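Local coordinates for probable transcriptional regulator, ArsR family protein (Rhodococcus sp. RHA1, PDB 3F6O) that probably acts as a DNA-binding transcription factor of the ArsR family, a winged helix-turn-helix regulator seen here as a two-chain assembly, at residues Leu24-Leu37 and Arg68-Thr80. Numbering follows the deposited sequence.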
ATOM      1  N   LEU A  24     -13.294   2.610   1.976  1.00 15.32           N
ATOM      2  CA  LEU A  24     -13.157   1.163   2.162  1.00 15.94           C
ATOM      3  C   LEU A  24     -13.586   0.743   3.590  1.00 16.96           C
ATOM      4  O   LEU A  24     -14.224  -0.289   3.769  1.00 17.02           O
ATOM      5  CB  LEU A  24     -11.741   0.681   1.858  1.00 15.54           C
ATOM      6  CG  LEU A  24     -11.358   0.719   0.374  1.00 15.05           C
ATOM      7  CD1 LEU A  24      -9.876   0.356   0.224  1.00 15.66           C
ATOM      8  CD2 LEU A  24     -12.303  -0.203  -0.455  1.00 15.50           C
ATOM      9  N   GLY A  25     -13.245   1.567   4.577  1.00 18.05           N
ATOM     10  CA  GLY A  25     -13.653   1.333   5.980  1.00 18.80           C
ATOM     11  C   GLY A  25     -15.164   1.272   6.091  1.00 19.24           C
ATOM     12  O   GLY A  25     -15.707   0.382   6.732  1.00 21.08           O
ATOM     13  N   ARG A  26     -15.856   2.177   5.409  1.00 19.39           N
ATOM     14  CA  ARG A  26     -17.295   2.174   5.393  1.00 19.65           C
ATOM     15  C   ARG A  26     -17.853   0.944   4.683  1.00 18.73           C
ATOM     16  O   ARG A  26     -18.797   0.316   5.179  1.00 19.10           O
ATOM     17  CB  ARG A  26     -17.845   3.483   4.781  1.00 19.46           C
ATOM     18  CG  ARG A  26     -19.347   3.461   4.480  1.00 22.12           C
ATOM     19  CD  ARG A  26     -20.237   3.278   5.768  1.00 25.26           C
ATOM     20  NE  ARG A  26     -21.649   3.163   5.413  1.00 28.70           N
ATOM     21  CZ  ARG A  26     -22.203   2.077   4.877  1.00 32.32           C
ATOM     22  NH1 ARG A  26     -21.470   0.985   4.633  1.00 31.44           N
ATOM     23  NH2 ARG A  26     -23.493   2.079   4.586  1.00 33.69           N
ATOM     24  N   LEU A  27     -17.310   0.621   3.507  1.00 17.28           N
ATOM     25  CA  LEU A  27     -17.809  -0.513   2.738  1.00 17.34           C
ATOM     26  C   LEU A  27     -17.521  -1.861   3.399  1.00 18.05           C
ATOM     27  O   LEU A  27     -18.175  -2.874   3.096  1.00 18.07           O
ATOM     28  CB  LEU A  27     -17.327  -0.457   1.277  1.00 16.18           C
ATOM     29  CG  LEU A  27     -17.949   0.704   0.464  1.00 15.17           C
ATOM     30  CD1 LEU A  27     -17.234   0.775  -0.886  1.00 13.90           C
ATOM     31  CD2 LEU A  27     -19.439   0.494   0.289  1.00 15.68           C
ATOM     32  N   SER A  28     -16.574  -1.872   4.327  1.00 20.33           N
ATOM     33  CA  SER A  28     -16.333  -3.066   5.136  1.00 22.42           C
ATOM     34  C   SER A  28     -17.567  -3.363   6.002  1.00 24.24           C
ATOM     35  O   SER A  28     -17.869  -4.517   6.277  1.00 25.63           O
ATOM     36  CB  SER A  28     -15.049  -2.906   5.970  1.00 22.46           C
ATOM     37  OG  SER A  28     -13.912  -3.088   5.134  1.00 24.17           O
ATOM     38  N   ARG A  29     -18.302  -2.320   6.380  1.00 25.98           N
ATOM     39  CA  ARG A  29     -19.542  -2.466   7.169  1.00 27.15           C
ATOM     40  C   ARG A  29     -20.725  -2.934   6.328  1.00 27.29           C
ATOM     41  O   ARG A  29     -21.749  -3.361   6.874  1.00 28.59           O
ATOM     42  CB  ARG A  29     -19.886  -1.137   7.861  1.00 28.15           C
ATOM     43  CG  ARG A  29     -19.052  -0.785   9.107  1.00 30.08           C
ATOM     44  CD  ARG A  29     -19.027   0.745   9.286  1.00 38.92           C
ATOM     45  NE  ARG A  29     -18.640   1.222  10.616  1.00 45.20           N
ATOM     46  CZ  ARG A  29     -19.417   1.963  11.418  1.00 49.36           C
ATOM     47  NH1 ARG A  29     -20.649   2.319  11.050  1.00 50.71           N
ATOM     48  NH2 ARG A  29     -18.960   2.360  12.598  1.00 50.58           N
ATOM     49  N   GLY A  30     -20.608  -2.859   4.999  1.00 25.65           N
ATOM     50  CA  GLY A  30     -21.699  -3.268   4.107  1.00 23.87           C
ATOM     51  C   GLY A  30     -21.811  -2.327   2.924  1.00 22.29           C
ATOM     52  O   GLY A  30     -21.145  -1.305   2.918  1.00 20.95           O
ATOM     53  N   PRO A  31     -22.662  -2.662   1.927  1.00 21.13           N
ATOM     54  CA  PRO A  31     -22.741  -1.825   0.709  1.00 20.61           C
ATOM     55  C   PRO A  31     -23.396  -0.457   0.956  1.00 20.85           C
ATOM     56  O   PRO A  31     -24.027  -0.240   2.015  1.00 19.57           O
ATOM     57  CB  PRO A  31     -23.594  -2.677  -0.242  1.00 20.16           C
ATOM     58  CG  PRO A  31     -24.507  -3.496   0.745  1.00 20.65           C
ATOM     59  CD  PRO A  31     -23.559  -3.841   1.853  1.00 21.02           C
ATOM     60  N   ALA A  32     -23.273   0.431  -0.032  1.00 20.58           N
ATOM     61  CA  ALA A  32     -23.733   1.812   0.083  1.00 21.26           C
ATOM     62  C   ALA A  32     -23.794   2.443  -1.300  1.00 21.30           C
ATOM     63  O   ALA A  32     -23.146   1.968  -2.241  1.00 22.39           O
ATOM     64  CB  ALA A  32     -22.770   2.613   1.004  1.00 19.98           C
ATOM     65  N   THR A  33     -24.574   3.509  -1.437  1.00 20.86           N
ATOM     66  CA  THR A  33     -24.593   4.296  -2.660  1.00 20.20           C
ATOM     67  C   THR A  33     -23.459   5.334  -2.627  1.00 20.37           C
ATOM     68  O   THR A  33     -22.959   5.674  -1.560  1.00 19.97           O
ATOM     69  CB  THR A  33     -25.919   5.059  -2.843  1.00 20.89           C
ATOM     70  OG1 THR A  33     -26.052   6.045  -1.810  1.00 20.80           O
ATOM     71  CG2 THR A  33     -27.107   4.101  -2.810  1.00 22.51           C
ATOM     72  N   VAL A  34     -23.050   5.814  -3.792  1.00 20.31           N
ATOM     73  CA  VAL A  34     -22.072   6.905  -3.870  1.00 21.98           C
ATOM     74  C   VAL A  34     -22.499   8.134  -3.042  1.00 22.67           C
ATOM     75  O   VAL A  34     -21.677   8.729  -2.344  1.00 23.25           O
ATOM     76  CB  VAL A  34     -21.795   7.290  -5.355  1.00 22.32           C
ATOM     77  CG1 VAL A  34     -21.062   8.649  -5.460  1.00 24.60           C
ATOM     78  CG2 VAL A  34     -21.016   6.172  -6.062  1.00 22.74           C
ATOM     79  N   SER A  35     -23.788   8.506  -3.094  1.00 23.19           N
ATOM     80  CA  SER A  35     -24.232   9.736  -2.418  1.00 24.43           C
ATOM     81  C   SER A  35     -24.074   9.589  -0.911  1.00 24.08           C
ATOM     82  O   SER A  35     -23.695  10.515  -0.207  1.00 23.98           O
ATOM     83  CB  SER A  35     -25.661  10.091  -2.808  1.00 25.68           C
ATOM     84  OG  SER A  35     -26.557   9.423  -1.943  1.00 28.57           O
ATOM     85  N   GLU A  36     -24.313   8.386  -0.422  1.00 23.39           N
ATOM     86  CA  GLU A  36     -24.102   8.049   0.963  1.00 22.51           C
ATOM     87  C   GLU A  36     -22.608   8.127   1.334  1.00 21.64           C
ATOM     88  O   GLU A  36     -22.233   8.757   2.343  1.00 20.44           O
ATOM     89  CB  GLU A  36     -24.651   6.643   1.123  1.00 23.19           C
ATOM     90  CG  GLU A  36     -24.817   6.169   2.453  1.00 27.45           C
ATOM     91  CD  GLU A  36     -25.443   4.769   2.489  1.00 30.63           C
ATOM     92  OE1 GLU A  36     -26.086   4.265   1.478  1.00 30.43           O
ATOM     93  OE2 GLU A  36     -25.284   4.193   3.577  1.00 34.26           O
ATOM     94  N   LEU A  37     -21.757   7.517   0.497  1.00 19.69           N
ATOM     95  CA  LEU A  37     -20.308   7.489   0.719  1.00 19.40           C
ATOM     96  C   LEU A  37     -19.660   8.867   0.689  1.00 19.22           C
ATOM     97  O   LEU A  37     -18.710   9.107   1.423  1.00 19.45           O
ATOM     98  CB  LEU A  37     -19.606   6.548  -0.285  1.00 18.38           C
ATOM     99  CG  LEU A  37     -19.985   5.063  -0.205  1.00 17.76           C
ATOM    100  CD1 LEU A  37     -19.417   4.268  -1.421  1.00 15.07           C
ATOM    101  CD2 LEU A  37     -19.504   4.442   1.136  1.00 18.04           C
ATOM    102  N   ARG A  68     -29.998   7.280 -11.604  1.00 39.03           N
ATOM    103  CA  ARG A  68     -29.052   8.227 -11.029  1.00 38.21           C
ATOM    104  C   ARG A  68     -28.352   7.653  -9.781  1.00 36.84           C
ATOM    105  O   ARG A  68     -27.593   8.361  -9.113  1.00 37.77           O
ATOM    106  CB  ARG A  68     -29.755   9.554 -10.688  1.00 38.55           C
ATOM    107  N   VAL A  69     -28.605   6.376  -9.492  1.00 34.77           N
ATOM    108  CA  VAL A  69     -28.141   5.717  -8.266  1.00 31.59           C
ATOM    109  C   VAL A  69     -27.024   4.748  -8.603  1.00 29.32           C
ATOM    110  O   VAL A  69     -27.197   3.905  -9.472  1.00 29.33           O
ATOM    111  CB  VAL A  69     -29.267   4.928  -7.613  1.00 31.82           C
ATOM    112  CG1 VAL A  69     -28.786   4.267  -6.294  1.00 31.16           C
ATOM    113  CG2 VAL A  69     -30.479   5.830  -7.363  1.00 32.61           C
ATOM    114  N   ARG A  70     -25.899   4.859  -7.894  1.00 26.48           N
ATOM    115  CA  ARG A  70     -24.755   3.966  -8.091  1.00 24.46           C
ATOM    116  C   ARG A  70     -24.463   3.220  -6.787  1.00 22.70           C
ATOM    117  O   ARG A  70     -24.050   3.835  -5.804  1.00 22.63           O
ATOM    118  CB  ARG A  70     -23.502   4.749  -8.578  1.00 24.34           C
ATOM    119  CG  ARG A  70     -22.277   3.856  -8.812  1.00 25.05           C
ATOM    120  CD  ARG A  70     -21.118   4.552  -9.529  1.00 25.11           C
ATOM    121  NE  ARG A  70     -21.475   4.952 -10.889  1.00 27.37           N
ATOM    122  CZ  ARG A  70     -21.391   4.182 -11.975  1.00 30.79           C
ATOM    123  NH1 ARG A  70     -20.935   2.930 -11.910  1.00 30.90           N
ATOM    124  NH2 ARG A  70     -21.760   4.679 -13.157  1.00 33.81           N
ATOM    125  N   THR A  71     -24.686   1.904  -6.768  1.00 20.70           N
ATOM    126  CA  THR A  71     -24.408   1.108  -5.579  1.00 19.88           C
ATOM    127  C   THR A  71     -22.974   0.634  -5.596  1.00 19.37           C
ATOM    128  O   THR A  71     -22.423   0.374  -6.672  1.00 19.68           O
ATOM    129  CB  THR A  71     -25.396  -0.089  -5.440  1.00 20.39           C
ATOM    130  OG1 THR A  71     -25.335  -0.885  -6.623  1.00 24.68           O
ATOM    131  CG2 THR A  71     -26.836   0.444  -5.306  1.00 18.73           C
ATOM    132  N   CYS A  72     -22.371   0.546  -4.415  1.00 18.42           N
ATOM    133  CA  CYS A  72     -20.968   0.150  -4.259  1.00 18.02           C
ATOM    134  C   CYS A  72     -20.847  -0.973  -3.251  1.00 17.71           C
ATOM    135  O   CYS A  72     -21.553  -1.002  -2.202  1.00 16.90           O
ATOM    136  CB  CYS A  72     -20.107   1.331  -3.775  1.00 18.23           C
ATOM    137  SG  CYS A  72     -20.247   2.823  -4.784  1.00 20.47           S
ATOM    138  N   ALA A  73     -19.942  -1.900  -3.537  1.00 17.19           N
ATOM    139  CA  ALA A  73     -19.624  -2.936  -2.565  1.00 16.94           C
ATOM    140  C   ALA A  73     -18.135  -3.258  -2.594  1.00 17.40           C
ATOM    141  O   ALA A  73     -17.502  -3.223  -3.651  1.00 17.50           O
ATOM    142  CB  ALA A  73     -20.426  -4.209  -2.847  1.00 16.46           C
ATOM    143  N   ILE A  74     -17.608  -3.630  -1.438  1.00 17.66           N
ATOM    144  CA  ILE A  74     -16.202  -3.948  -1.303  1.00 18.44           C
ATOM    145  C   ILE A  74     -15.906  -5.301  -1.941  1.00 19.41           C
ATOM    146  O   ILE A  74     -16.791  -6.184  -2.018  1.00 19.03           O
ATOM    147  CB  ILE A  74     -15.740  -3.860   0.197  1.00 19.17           C
ATOM    148  CG1 ILE A  74     -14.237  -3.582   0.280  1.00 19.62           C
ATOM    149  CG2 ILE A  74     -16.234  -5.078   1.018  1.00 20.74           C
ATOM    150  CD1 ILE A  74     -13.740  -3.298   1.694  1.00 18.51           C
ATOM    151  N   GLU A  75     -14.680  -5.436  -2.441  1.00 19.63           N
ATOM    152  CA  GLU A  75     -14.174  -6.685  -2.965  1.00 21.58           C
ATOM    153  C   GLU A  75     -13.116  -7.208  -2.023  1.00 22.19           C
ATOM    154  O   GLU A  75     -12.397  -6.430  -1.410  1.00 21.46           O
ATOM    155  CB  GLU A  75     -13.546  -6.451  -4.330  1.00 21.94           C
ATOM    156  CG  GLU A  75     -14.548  -6.313  -5.439  1.00 26.52           C
ATOM    157  CD  GLU A  75     -15.302  -7.621  -5.660  1.00 31.58           C
ATOM    158  OE1 GLU A  75     -14.667  -8.586  -6.100  1.00 37.19           O
ATOM    159  OE2 GLU A  75     -16.507  -7.696  -5.363  1.00 32.73           O
ATOM    160  N   LYS A  76     -12.980  -8.527  -1.943  1.00 22.34           N
ATOM    161  CA  LYS A  76     -12.041  -9.093  -0.988  1.00 23.49           C
ATOM    162  C   LYS A  76     -10.684  -9.418  -1.595  1.00 22.98           C
ATOM    163  O   LYS A  76      -9.707  -9.460  -0.881  1.00 23.00           O
ATOM    164  CB  LYS A  76     -12.608 -10.342  -0.314  1.00 24.94           C
ATOM    165  CG  LYS A  76     -13.692 -10.085   0.724  1.00 29.91           C
ATOM    166  CD  LYS A  76     -13.631  -8.681   1.330  1.00 34.44           C
ATOM    167  CE  LYS A  76     -14.779  -8.445   2.286  1.00 37.81           C
ATOM    168  NZ  LYS A  76     -14.578  -7.099   2.881  1.00 40.96           N
ATOM    169  N   GLU A  77     -10.612  -9.611  -2.908  1.00 23.23           N
ATOM    170  CA  GLU A  77      -9.347 -10.033  -3.534  1.00 23.82           C
ATOM    171  C   GLU A  77      -8.136  -9.140  -3.215  1.00 22.93           C
ATOM    172  O   GLU A  77      -7.069  -9.670  -2.838  1.00 23.27           O
ATOM    173  CB  GLU A  77      -9.493 -10.205  -5.046  1.00 24.60           C
ATOM    174  CG  GLU A  77     -10.280 -11.455  -5.459  1.00 30.28           C
ATOM    175  CD  GLU A  77     -11.747 -11.427  -5.003  1.00 38.29           C
ATOM    176  OE1 GLU A  77     -12.431 -10.348  -5.114  1.00 36.01           O
ATOM    177  OE2 GLU A  77     -12.193 -12.503  -4.511  1.00 41.85           O
ATOM    178  N   PRO A  78      -8.282  -7.798  -3.346  1.00 21.09           N
ATOM    179  CA  PRO A  78      -7.093  -6.990  -3.013  1.00 20.41           C
ATOM    180  C   PRO A  78      -6.599  -7.165  -1.567  1.00 19.78           C
ATOM    181  O   PRO A  78      -5.404  -7.051  -1.315  1.00 19.11           O
ATOM    182  CB  PRO A  78      -7.552  -5.554  -3.309  1.00 19.86           C
ATOM    183  CG  PRO A  78      -8.655  -5.733  -4.371  1.00 20.87           C
ATOM    184  CD  PRO A  78      -9.390  -6.950  -3.833  1.00 21.40           C
ATOM    185  N   PHE A  79      -7.505  -7.420  -0.623  1.00 20.16           N
ATOM    186  CA  PHE A  79      -7.093  -7.726   0.762  1.00 21.23           C
ATOM    187  C   PHE A  79      -6.163  -8.926   0.803  1.00 21.58           C
ATOM    188  O   PHE A  79      -5.141  -8.930   1.499  1.00 21.97           O
ATOM    189  CB  PHE A  79      -8.322  -7.980   1.651  1.00 22.06           C
ATOM    190  CG  PHE A  79      -9.060  -6.734   2.037  1.00 22.17           C
ATOM    191  CD1 PHE A  79     -10.210  -6.358   1.358  1.00 24.35           C
ATOM    192  CD2 PHE A  79      -8.620  -5.944   3.096  1.00 23.88           C
ATOM    193  CE1 PHE A  79     -10.905  -5.224   1.711  1.00 24.32           C
ATOM    194  CE2 PHE A  79      -9.298  -4.794   3.462  1.00 23.20           C
ATOM    195  CZ  PHE A  79     -10.449  -4.423   2.786  1.00 22.96           C
ATOM    196  N   THR A  80      -6.525  -9.939   0.026  1.00 22.60           N
ATOM    197  CA  THR A  80      -5.779 -11.163  -0.076  1.00 23.61           C
ATOM    198  C   THR A  80      -4.420 -10.893  -0.671  1.00 23.69           C
ATOM    199  O   THR A  80      -3.407 -11.390  -0.150  1.00 23.92           O
ATOM    200  CB  THR A  80      -6.604 -12.207  -0.875  1.00 24.10           C
ATOM    201  OG1 THR A  80      -7.747 -12.566  -0.081  1.00 24.90           O
ATOM    202  CG2 THR A  80      -5.774 -13.464  -1.208  1.00 26.07           C
TER
HETATM  203  O   HOH W   1     -19.583  -3.539   0.760  1.00 17.06           O
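Cys-72 lays its thiol against Val-34 and Leu-37: SG lies 3.7 Å from Val-34 CG2 and is also touched by Leu-37 CD1, while Leu-27 CD1 reaches CB from the other helix. Val-34 CG2 also rests on the aliphatic run CB, CG and CD of Arg-70, the two side chains lying side by side and pointing the same way. The chain of Arg-70 then bends at chi3 (-64°) and leads away, its NH1 bonding Thr-63 on the next strand. Strand 32-33 pairs antiparallel with strand 69-74. Ala-32 and Cys-72 exchange both backbone bonds, Cys-72 N to Ala-32 O at 2.7 Å and Ala-32 N to Cys-72 O at 3.1 Å, and Val-34 N adds a third, to Arg-70 O. Between Ala-32 and Val-34, Thr-33 is the N-cap of helix 34-38. Its OG1, set between the backbone N and the carbonyl carbon (chi1 66°), accepts from Glu-36 N (3.2 Å) in a capping box, with a weak bond back from Thr-33 N to Glu-36 OE1; CG2 meets Val-69 CG1 at 3.9 Å. An alanine here would remove both OG1 and CG2, which would probably leave Glu-36 N without its cap and open a gap beside Val-69. Farther along, Ile-74 packs against helix 18-28: its CB meets Leu-27 CB, its side chain crosses that of Leu-24 at about a right angle, CG1 against CD2, and CD1 comes within 3.5 Å of Ser-28 OG, which bonds Gln-89 of the second subunit. A water donates to Leu-27 O and accepts from Ile-74 N. Backbone bonds thus join strand 32-33 and the start of helix 34-38 to the wing hairpin, whereas helix 18-28 meets it through Leu-24, Leu-27 and the water.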